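Side-chain contacts in uncharacterized conserved (PDB 7O21), which probably acts as an L,D-carboxypeptidase of the YkuD family, trimming peptidoglycan in an editing process that gives the predatory Bdellovibrio cell its curvature: residues Pro224-Tyr228 / Lys229-Ser233; Phe197-Ser200 / Trp201-Trp205; Lys184-His187 / Asp188-Gln192; Thr215-Asp218 / Glu219-Ala223. One frame throughout, in Å; residues are numbered along the deposited sequence. Where two conformers were deposited one is given.

Interaction 1. Residues Pro224-Tyr228 / Lys229-Ser233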
# COMPACT_ATOMS: atom_id res chain seq x y z
N PRO A 224 4.17 9.04 9.31
CA PRO A 224 2.91 8.60 9.94
C PRO A 224 2.83 9.03 11.39
O PRO A 224 3.66 8.62 12.21
CB PRO A 224 2.95 7.07 9.79
CG PRO A 224 3.82 6.84 8.56
CD PRO A 224 4.88 7.92 8.65
N GLY A 225 1.86 9.89 11.71
CA GLY A 225 1.69 10.37 13.07
C GLY A 225 2.48 11.61 13.43
O GLY A 225 2.39 12.06 14.58
N PHE A 226 3.22 12.21 12.49
CA PHE A 226 4.12 13.30 12.82
C PHE A 226 4.08 14.40 11.77
O PHE A 226 3.86 14.16 10.58
CB PHE A 226 5.58 12.83 12.89
CG PHE A 226 5.86 11.88 14.02
CD1 PHE A 226 6.14 12.35 15.29
CD2 PHE A 226 5.89 10.52 13.79
CE1 PHE A 226 6.42 11.48 16.34
CE2 PHE A 226 6.17 9.64 14.82
CZ PHE A 226 6.44 10.12 16.10
N ASN A 227 4.35 15.62 12.23
CA ASN A 227 4.86 16.68 11.38
C ASN A 227 6.24 17.08 11.92
O ASN A 227 6.78 16.46 12.84
CB ASN A 227 3.86 17.83 11.29
CG ASN A 227 3.43 18.34 12.65
OD1 ASN A 227 4.22 18.40 13.58
ND2 ASN A 227 2.16 18.72 12.76
N TYR A 228 6.83 18.11 11.32
CA TYR A 228 8.14 18.57 11.78
C TYR A 228 8.12 18.86 13.27
O TYR A 228 8.97 18.38 14.02
CB TYR A 228 8.57 19.81 10.99
CG TYR A 228 9.90 20.41 11.39
CD1 TYR A 228 9.99 21.29 12.48
CD2 TYR A 228 11.05 20.16 10.66
CE1 TYR A 228 11.21 21.86 12.84
CE2 TYR A 228 12.26 20.72 11.01
CZ TYR A 228 12.34 21.58 12.10
OH TYR A 228 13.55 22.13 12.43
N LYS A 229 7.14 19.64 13.73
CA LYS A 229 7.16 20.06 15.12
C LYS A 229 7.02 18.88 16.08
O LYS A 229 7.74 18.81 17.09
CB LYS A 229 6.10 21.14 15.41
CG LYS A 229 6.34 22.48 14.74
CD LYS A 229 5.28 23.49 15.03
CE LYS A 229 5.60 24.80 14.34
NZ LYS A 229 4.55 25.85 14.59
N SER A 230 6.09 17.96 15.81
CA SER A 230 5.89 16.85 16.73
C SER A 230 7.00 15.81 16.61
O SER A 230 7.31 15.11 17.57
CB SER A 230 4.49 16.25 16.59
OG SER A 230 4.28 15.68 15.30
N TRP A 231 7.61 15.70 15.43
CA TRP A 231 8.78 14.84 15.28
C TRP A 231 9.94 15.34 16.12
O TRP A 231 10.55 14.59 16.90
CB TRP A 231 9.17 14.80 13.80
CG TRP A 231 10.35 13.91 13.43
CD1 TRP A 231 11.67 14.26 13.36
CD2 TRP A 231 10.27 12.55 13.01
NE1 TRP A 231 12.42 13.18 12.96
CE2 TRP A 231 11.58 12.12 12.73
CE3 TRP A 231 9.22 11.64 12.86
CZ2 TRP A 231 11.86 10.82 12.32
CZ3 TRP A 231 9.50 10.36 12.43
CH2 TRP A 231 10.81 9.96 12.17
N MET A 232 10.25 16.63 16.00
CA MET A 232 11.34 17.21 16.78
C MET A 232 11.04 17.17 18.28
O MET A 232 11.93 16.89 19.09
CB MET A 232 11.66 18.62 16.29
CG MET A 232 12.19 18.69 14.86
SD MET A 232 13.53 17.53 14.57
CE MET A 232 13.65 17.64 12.78
N SER A 233 9.79 17.43 18.67
CA SER A 233 9.44 17.38 20.09
C SER A 233 9.64 15.98 20.65
O SER A 233 10.15 15.81 21.76
CB SER A 233 8.00 17.84 20.31
OG SER A 233 7.83 19.20 19.95
O HOH W 1 1.71 14.91 14.96
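A capping box made by Asn227 and Ser230 begins helix 228-241 of the NTF2-like domain. Asn227, the N-cap, accepts from Ser230 N through OD1 at 2.9 Å in a nearly straight bond (169°), and its own N donates to Ser230 OG at 3.1 Å. A chi1 of 54° swings the amide between the Asn227 N and carbonyl carbon, placing OD1 over the first helical turn, a reach well suited to this short side chain. A water that donates to Gly225 O, itself hydrogen-bonded to Tyr109 of the second subunit, lies 2.7 Å from Ser230 OG.

Beside the cap, the edge of Trp231 points at a face of Phe226 in a T-shaped pair with planes 83° apart, CE3 of Trp231 lying 3.6 Å from CG of Phe226. Farther round the turn, Met232 CG makes a CH-pi contact over one face of the Tyr228 ring, 4.0 Å from its centroid. The flexible thioether bends so that CE meets Tyr228 CE2 at 3.8 Å, with SD forming a Met-aromatic contact. Asn227 OD1 thus satisfies Ser230 N, a first-turn N-H with no helical carbonyl before it, and Ser230 OG accepts in return from Asn227 N.

Interaction 2. Residues Phe197-Ser200 / Trp201-Trp205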
# COMPACT_ATOMS: atom_id res chain seq x y z
N PHE A 197 26.81 12.58 3.53
CA PHE A 197 25.56 13.20 3.97
C PHE A 197 24.80 12.28 4.91
O PHE A 197 24.40 12.68 6.01
CB PHE A 197 24.71 13.58 2.75
CG PHE A 197 23.31 14.09 3.09
CD1 PHE A 197 23.08 15.44 3.37
CD2 PHE A 197 22.24 13.22 3.13
CE1 PHE A 197 21.81 15.89 3.67
CE2 PHE A 197 20.97 13.67 3.44
CZ PHE A 197 20.76 15.01 3.71
N VAL A 198 24.61 11.02 4.51
CA VAL A 198 23.91 10.06 5.36
C VAL A 198 24.64 9.89 6.70
O VAL A 198 24.00 9.80 7.76
CB VAL A 198 23.73 8.72 4.64
CG1 VAL A 198 23.13 7.68 5.59
CG2 VAL A 198 22.85 8.89 3.41
N GLU A 199 25.97 9.81 6.66
CA GLU A 199 26.71 9.60 7.90
C GLU A 199 26.61 10.81 8.81
O GLU A 199 26.54 10.67 10.05
CB GLU A 199 28.17 9.25 7.60
CG GLU A 199 29.09 9.30 8.81
CD GLU A 199 28.79 8.22 9.84
OE1 GLU A 199 28.01 7.29 9.55
OE2 GLU A 199 29.35 8.32 10.95
N SER A 200 26.61 12.01 8.24
CA SER A 200 26.43 13.23 9.02
C SER A 200 25.08 13.23 9.74
O SER A 200 25.00 13.61 10.91
CB SER A 200 26.59 14.45 8.12
OG SER A 200 26.64 15.65 8.88
N TRP A 201 24.02 12.83 9.03
CA TRP A 201 22.70 12.71 9.63
C TRP A 201 22.72 11.65 10.73
O TRP A 201 22.26 11.90 11.85
CB TRP A 201 21.69 12.37 8.53
CG TRP A 201 20.35 11.87 9.03
CD1 TRP A 201 19.32 12.63 9.47
CD2 TRP A 201 19.90 10.51 9.05
NE1 TRP A 201 18.25 11.82 9.82
CE2 TRP A 201 18.58 10.52 9.56
CE3 TRP A 201 20.49 9.29 8.71
CZ2 TRP A 201 17.84 9.35 9.74
CZ3 TRP A 201 19.75 8.13 8.88
CH2 TRP A 201 18.44 8.17 9.39
N ARG A 202 23.28 10.48 10.43
CA ARG A 202 23.33 9.41 11.43
C ARG A 202 24.07 9.87 12.68
O ARG A 202 23.61 9.62 13.81
CB ARG A 202 24.00 8.15 10.85
CG ARG A 202 23.89 6.92 11.77
CD ARG A 202 24.96 5.90 11.50
NE ARG A 202 26.30 6.44 11.74
CZ ARG A 202 26.85 6.55 12.94
NH1 ARG A 202 26.18 6.15 14.02
NH2 ARG A 202 28.06 7.06 13.07
N GLN A 203 25.22 10.52 12.51
CA GLN A 203 26.00 10.97 13.66
C GLN A 203 25.24 12.02 14.46
O GLN A 203 25.26 11.98 15.70
CB GLN A 203 27.35 11.54 13.20
CG GLN A 203 28.40 10.49 12.87
CD GLN A 203 29.70 11.10 12.35
OE1 GLN A 203 29.88 12.32 12.39
NE2 GLN A 203 30.60 10.26 11.86
N ALA A 204 24.55 12.95 13.79
CA ALA A 204 23.80 13.97 14.51
C ALA A 204 22.68 13.36 15.33
O ALA A 204 22.46 13.73 16.50
CB ALA A 204 23.25 15.02 13.55
N TRP A 205 21.96 12.40 14.75
CA TRP A 205 20.93 11.69 15.48
C TRP A 205 21.54 10.94 16.67
O TRP A 205 21.08 11.08 17.81
CB TRP A 205 20.23 10.74 14.51
CG TRP A 205 19.07 9.99 15.09
CD1 TRP A 205 18.47 10.20 16.30
CD2 TRP A 205 18.36 8.91 14.48
NE1 TRP A 205 17.44 9.31 16.49
CE2 TRP A 205 17.35 8.51 15.38
CE3 TRP A 205 18.49 8.23 13.26
CZ2 TRP A 205 16.47 7.46 15.10
CZ3 TRP A 205 17.61 7.19 12.99
CH2 TRP A 205 16.62 6.82 13.90
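Glu199 and Arg202, one helical turn apart, form the ionic part of this contact. Arg202 grips the carboxylate side-on with two nitrogens: NE donates to Glu199 OE1 at 2.9 Å, almost straight at 174°, and NH2 donates to Glu199 OE2 at 2.8 Å. Both oxygens are met on their syn sides, though somewhat out of the carboxylate plane, which is turned only 34° from that of the guanidinium. The Arg202 chain bends at chi3 (62°), which brings this edge of the group alongside Glu199. NH1 faces another way, to Val247 O. Two bonds at two points restrain the carboxylate from rotating. Gln203 NE2 also approaches Glu199 OE2, but the modelled separation is too short for that bond to be trusted.

The backbone contribution is regular helical bonding, such as Trp201 N to Phe197 O at 3.0 Å and Arg202 N to Val198 O at 2.8 Å.

Apolar contact is looser. Val198 CG1 lies 4.4 Å from Trp201 CE3, and both side chains are buried against Leu249. The large indole suits this inward position by its broad apolar surface, and its one N-H is met by Tyr217 OH. Glutamate and arginine on one flank, with valine and tryptophan turned to a sheet, mark an amphipathic helix laid across the antiparallel sheet, the arrangement of the NTF2-like fold.

Interaction 3. Residues Lys184-His187 / Asp188-Gln192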
# COMPACT_ATOMS: atom_id res chain seq x y z
N LYS A 184 33.83 6.00 -13.63
CA LYS A 184 33.86 5.32 -12.34
C LYS A 184 34.40 6.24 -11.25
O LYS A 184 33.94 6.20 -10.11
CB LYS A 184 34.72 4.06 -12.43
CG LYS A 184 33.97 2.85 -12.93
CD LYS A 184 34.92 1.69 -13.17
CE LYS A 184 34.29 0.66 -14.10
NZ LYS A 184 34.83 0.75 -15.48
N SER A 185 35.39 7.07 -11.59
CA SER A 185 35.90 8.06 -10.64
C SER A 185 34.82 9.05 -10.22
O SER A 185 34.65 9.33 -9.02
CB SER A 185 37.08 8.84 -11.23
OG SER A 185 37.84 9.41 -10.18
N GLU A 186 34.13 9.64 -11.19
CA GLU A 186 33.06 10.57 -10.88
C GLU A 186 31.96 9.88 -10.10
O GLU A 186 31.41 10.44 -9.14
CB GLU A 186 32.49 11.15 -12.17
CG GLU A 186 31.37 12.15 -11.99
CD GLU A 186 31.75 13.31 -11.09
OE1 GLU A 186 32.96 13.63 -10.97
OE2 GLU A 186 30.83 13.92 -10.50
N HIS A 187 31.62 8.64 -10.48
CA HIS A 187 30.57 7.89 -9.79
C HIS A 187 30.94 7.67 -8.33
O HIS A 187 30.12 7.89 -7.43
CB HIS A 187 30.33 6.55 -10.47
CG HIS A 187 29.03 5.91 -10.09
ND1 HIS A 187 28.92 5.03 -9.03
CD2 HIS A 187 27.79 6.03 -10.62
CE1 HIS A 187 27.66 4.63 -8.93
NE2 HIS A 187 26.96 5.23 -9.88
N ASP A 188 32.17 7.23 -8.08
CA ASP A 188 32.59 6.99 -6.70
C ASP A 188 32.62 8.28 -5.90
O ASP A 188 32.29 8.28 -4.70
CB ASP A 188 33.96 6.31 -6.65
CG ASP A 188 34.34 5.91 -5.25
OD1 ASP A 188 33.72 4.97 -4.71
OD2 ASP A 188 35.25 6.54 -4.67
N LYS A 189 33.00 9.39 -6.53
CA LYS A 189 32.99 10.67 -5.83
C LYS A 189 31.58 11.02 -5.39
O LYS A 189 31.35 11.38 -4.24
CB LYS A 189 33.58 11.75 -6.73
CG LYS A 189 33.72 13.11 -6.07
CD LYS A 189 32.56 14.02 -6.41
CE LYS A 189 32.71 15.40 -5.77
NZ LYS A 189 33.08 15.33 -4.32
N ARG A 190 30.61 10.89 -6.31
CA ARG A 190 29.22 11.16 -5.97
C ARG A 190 28.71 10.22 -4.89
O ARG A 190 28.00 10.65 -3.97
CB ARG A 190 28.35 11.05 -7.22
CG ARG A 190 28.71 12.07 -8.28
CD ARG A 190 27.66 12.12 -9.36
NE ARG A 190 28.07 12.99 -10.45
CZ ARG A 190 27.24 13.52 -11.34
NH1 ARG A 190 25.94 13.28 -11.25
NH2 ARG A 190 27.71 14.30 -12.30
N ARG A 191 29.06 8.94 -4.98
CA ARG A 191 28.64 7.99 -3.95
C ARG A 191 29.18 8.39 -2.59
O ARG A 191 28.45 8.39 -1.59
CB ARG A 191 29.08 6.57 -4.32
CG ARG A 191 28.58 5.49 -3.37
CD ARG A 191 29.25 4.13 -3.61
NE ARG A 191 30.70 4.19 -3.45
CZ ARG A 191 31.32 4.26 -2.28
NH1 ARG A 191 30.62 4.26 -1.15
NH2 ARG A 191 32.65 4.32 -2.24
N GLN A 192 30.47 8.76 -2.52
CA GLN A 192 31.05 9.16 -1.24
C GLN A 192 30.40 10.43 -0.72
O GLN A 192 30.20 10.58 0.49
CB GLN A 192 32.56 9.38 -1.40
CG GLN A 192 33.34 8.12 -1.70
CD GLN A 192 34.81 8.41 -1.95
OE1 GLN A 192 35.26 9.56 -1.84
NE2 GLN A 192 35.57 7.38 -2.29
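Glu186 OE2 accepts from Arg190 NE at 2.9 Å in a nearly straight bond (168°), a salt bridge between residues one helical turn apart. The oxygen uses its anti lone pair, and the donor reaches it in the guanidinium plane, although carboxylate and guanidinium planes stand 87° apart. Such a crossed approach engages a single nitrogen; Arg190 NH2 remains 3.6 Å from Glu186 OE2. A bend at chi2 of Glu186 (56°) turns its acid forward along the helix, while the extended Arg190 chain passes Glu186 O, with CG 3.3 Å from that carbonyl oxygen.

These residues open helix 184-206, whose first turns lie beside strands 30-32 and 62-73, one from each of the two large sheets. His187, buried on this inner side, packs on Leu31 and Ile63, and its NE2 is hydrogen-bonded to Leu30 O, a pairing that lets a polar ring sit in the interior.

Farther along, Asp188 was modelled in two conformers; in one of them Arg191 NH2 donates to Asp188 OD1 at 2.8 Å, a salt bridge that is therefore doubtful as a permanent link. Arg191 NH1 is hydrogen-bonded to Gln32. Lys189, on the solvent side, sends its flexible chain to a salt bridge with Asp193. Among the backbone bonds, Arg191 N reaches His187 O at 2.9 Å.

Interaction 4. Residues Thr215-Asp218 / Glu219-Ala223. With EDO (1,2-ethanediol), chain L.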
# COMPACT_ATOMS: atom_id res chain seq x y z
N THR A 215 18.74 20.39 11.05
CA THR A 215 19.11 20.98 9.77
C THR A 215 18.87 20.02 8.61
O THR A 215 18.86 20.46 7.45
CB THR A 215 20.57 21.44 9.73
OG1 THR A 215 21.46 20.33 9.85
CG2 THR A 215 20.87 22.49 10.82
N PHE A 216 18.69 18.73 8.89
CA PHE A 216 18.49 17.75 7.84
C PHE A 216 17.04 17.64 7.38
O PHE A 216 16.78 16.91 6.41
CB PHE A 216 18.98 16.37 8.30
CG PHE A 216 20.46 16.27 8.43
CD1 PHE A 216 21.24 15.93 7.34
CD2 PHE A 216 21.09 16.53 9.64
CE1 PHE A 216 22.62 15.84 7.45
CE2 PHE A 216 22.46 16.43 9.76
CZ PHE A 216 23.23 16.10 8.67
N TYR A 217 16.11 18.34 8.03
CA TYR A 217 14.68 18.13 7.83
C TYR A 217 14.02 19.36 7.22
O TYR A 217 14.28 20.49 7.63
CB TYR A 217 13.98 17.75 9.15
CG TYR A 217 14.38 16.35 9.56
CD1 TYR A 217 15.58 16.12 10.19
CD2 TYR A 217 13.58 15.27 9.24
CE1 TYR A 217 15.98 14.84 10.54
CE2 TYR A 217 13.96 13.98 9.58
CZ TYR A 217 15.15 13.78 10.24
OH TYR A 217 15.55 12.50 10.55
N ASP A 218 13.15 19.11 6.24
CA ASP A 218 12.33 20.18 5.67
C ASP A 218 11.21 20.54 6.64
O ASP A 218 10.67 19.68 7.34
CB ASP A 218 11.71 19.69 4.36
CG ASP A 218 10.99 20.80 3.62
OD1 ASP A 218 11.66 21.54 2.89
OD2 ASP A 218 9.76 20.94 3.79
N GLU A 219 10.84 21.82 6.68
CA GLU A 219 9.78 22.22 7.59
C GLU A 219 8.43 21.60 7.22
O GLU A 219 7.55 21.53 8.08
CB GLU A 219 9.71 23.74 7.71
CG GLU A 219 10.80 24.30 8.61
CD GLU A 219 10.42 25.62 9.27
OE1 GLU A 219 10.34 25.65 10.51
OE2 GLU A 219 10.21 26.61 8.54
N GLY A 220 8.27 21.12 5.99
CA GLY A 220 7.06 20.41 5.62
C GLY A 220 7.14 18.91 5.78
O GLY A 220 6.33 18.16 5.21
N PHE A 221 8.13 18.46 6.55
CA PHE A 221 8.31 17.03 6.82
C PHE A 221 7.03 16.40 7.33
O PHE A 221 6.27 17.00 8.10
CB PHE A 221 9.40 16.89 7.89
CG PHE A 221 9.55 15.49 8.42
CD1 PHE A 221 10.35 14.57 7.76
CD2 PHE A 221 8.91 15.11 9.59
CE1 PHE A 221 10.50 13.29 8.24
CE2 PHE A 221 9.05 13.82 10.09
CZ PHE A 221 9.84 12.91 9.42
N LYS A 222 6.80 15.16 6.93
CA LYS A 222 5.73 14.36 7.49
C LYS A 222 6.20 12.92 7.60
O LYS A 222 7.04 12.45 6.81
CB LYS A 222 4.48 14.40 6.60
CG LYS A 222 3.79 15.75 6.58
CD LYS A 222 2.75 15.82 5.47
CE LYS A 222 2.25 17.24 5.30
NZ LYS A 222 2.04 17.89 6.63
N ALA A 223 5.68 12.23 8.61
CA ALA A 223 5.79 10.78 8.73
C ALA A 223 4.49 10.33 9.37
O ALA A 223 3.74 11.16 9.87
CB ALA A 223 6.99 10.40 9.62
C1 EDO L . 13.31 21.73 -1.15
O1 EDO L . 11.93 22.09 -1.12
C2 EDO L . 13.66 20.91 0.10
O2 EDO L . 13.69 21.76 1.25
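With chi1 of -71° Tyr217 carries its ring on the side remote from its carbonyl carbon, whereas Phe221, at 171°, places CG opposite its own N; these different choices let the two side chains run alongside each other, with their rings set edge to face, across a type I beta turn from Asp218 to Phe221. The turn joins strands 217-218 and 221-223 in the NTF2-like domain, and the chain changes direction at Glu219 and Gly220. Its closing bond runs from Phe221 N to Asp218 O at 2.9 Å, the donor lying well above the carbonyl plane.

A second bond tightens the corner. Asp218 OD2 accepts from Gly220 N at 2.7 Å, from above the carboxylate plane, which makes an Asx turn over Asp218-Gly220, within the beta turn. Aspartate suits the place because its short side chain can reach the amide two residues on. Glycine fits there too, since a beta carbon at 220 would come tight against Asp218 OD2. Glu219, exposed at the corner, can keep its long charged chain in solvent.

In the aromatic pair the edge of Tyr217 is directed at a face of Phe221, their planes 82° apart, and CD2 of Tyr217 lies 3.6 Å from CD1 of Phe221. Tyrosine adds a polar end to this buried pair, and its OH is hydrogen-bonded to Glu296. The other carboxylate oxygen, Asp218 OD1, accepts from O2 of a 1,2-ethanediol molecule, probably from the crystallisation liquor, at 2.6 Å.

How the interactions relate
Interactions 3 and 2 lie in series on helix 184-206, their centres 19 Å apart, with interactions 4 and 1 following. Interaction 2 reaches interaction 4 through a probable hydrogen bond from Trp201 NE1 to Tyr217 OH at 2.9 Å and through Phe216, whose ring packs edge-to-face with those of Phe197 and Trp201. Interactions 4 and 1 are the closest pair, with centres 9 Å apart: Met232 CE touches Tyr217 CG at 3.5 Å, and strands 221-223 and 226-227 pair in one small sheet. Interaction 3 lies farthest from interaction 1, about 22 Å between nearest atoms, but within about 5 Å of interaction 2. All four lie away from the predicted catalytic residues His136 and Cys151.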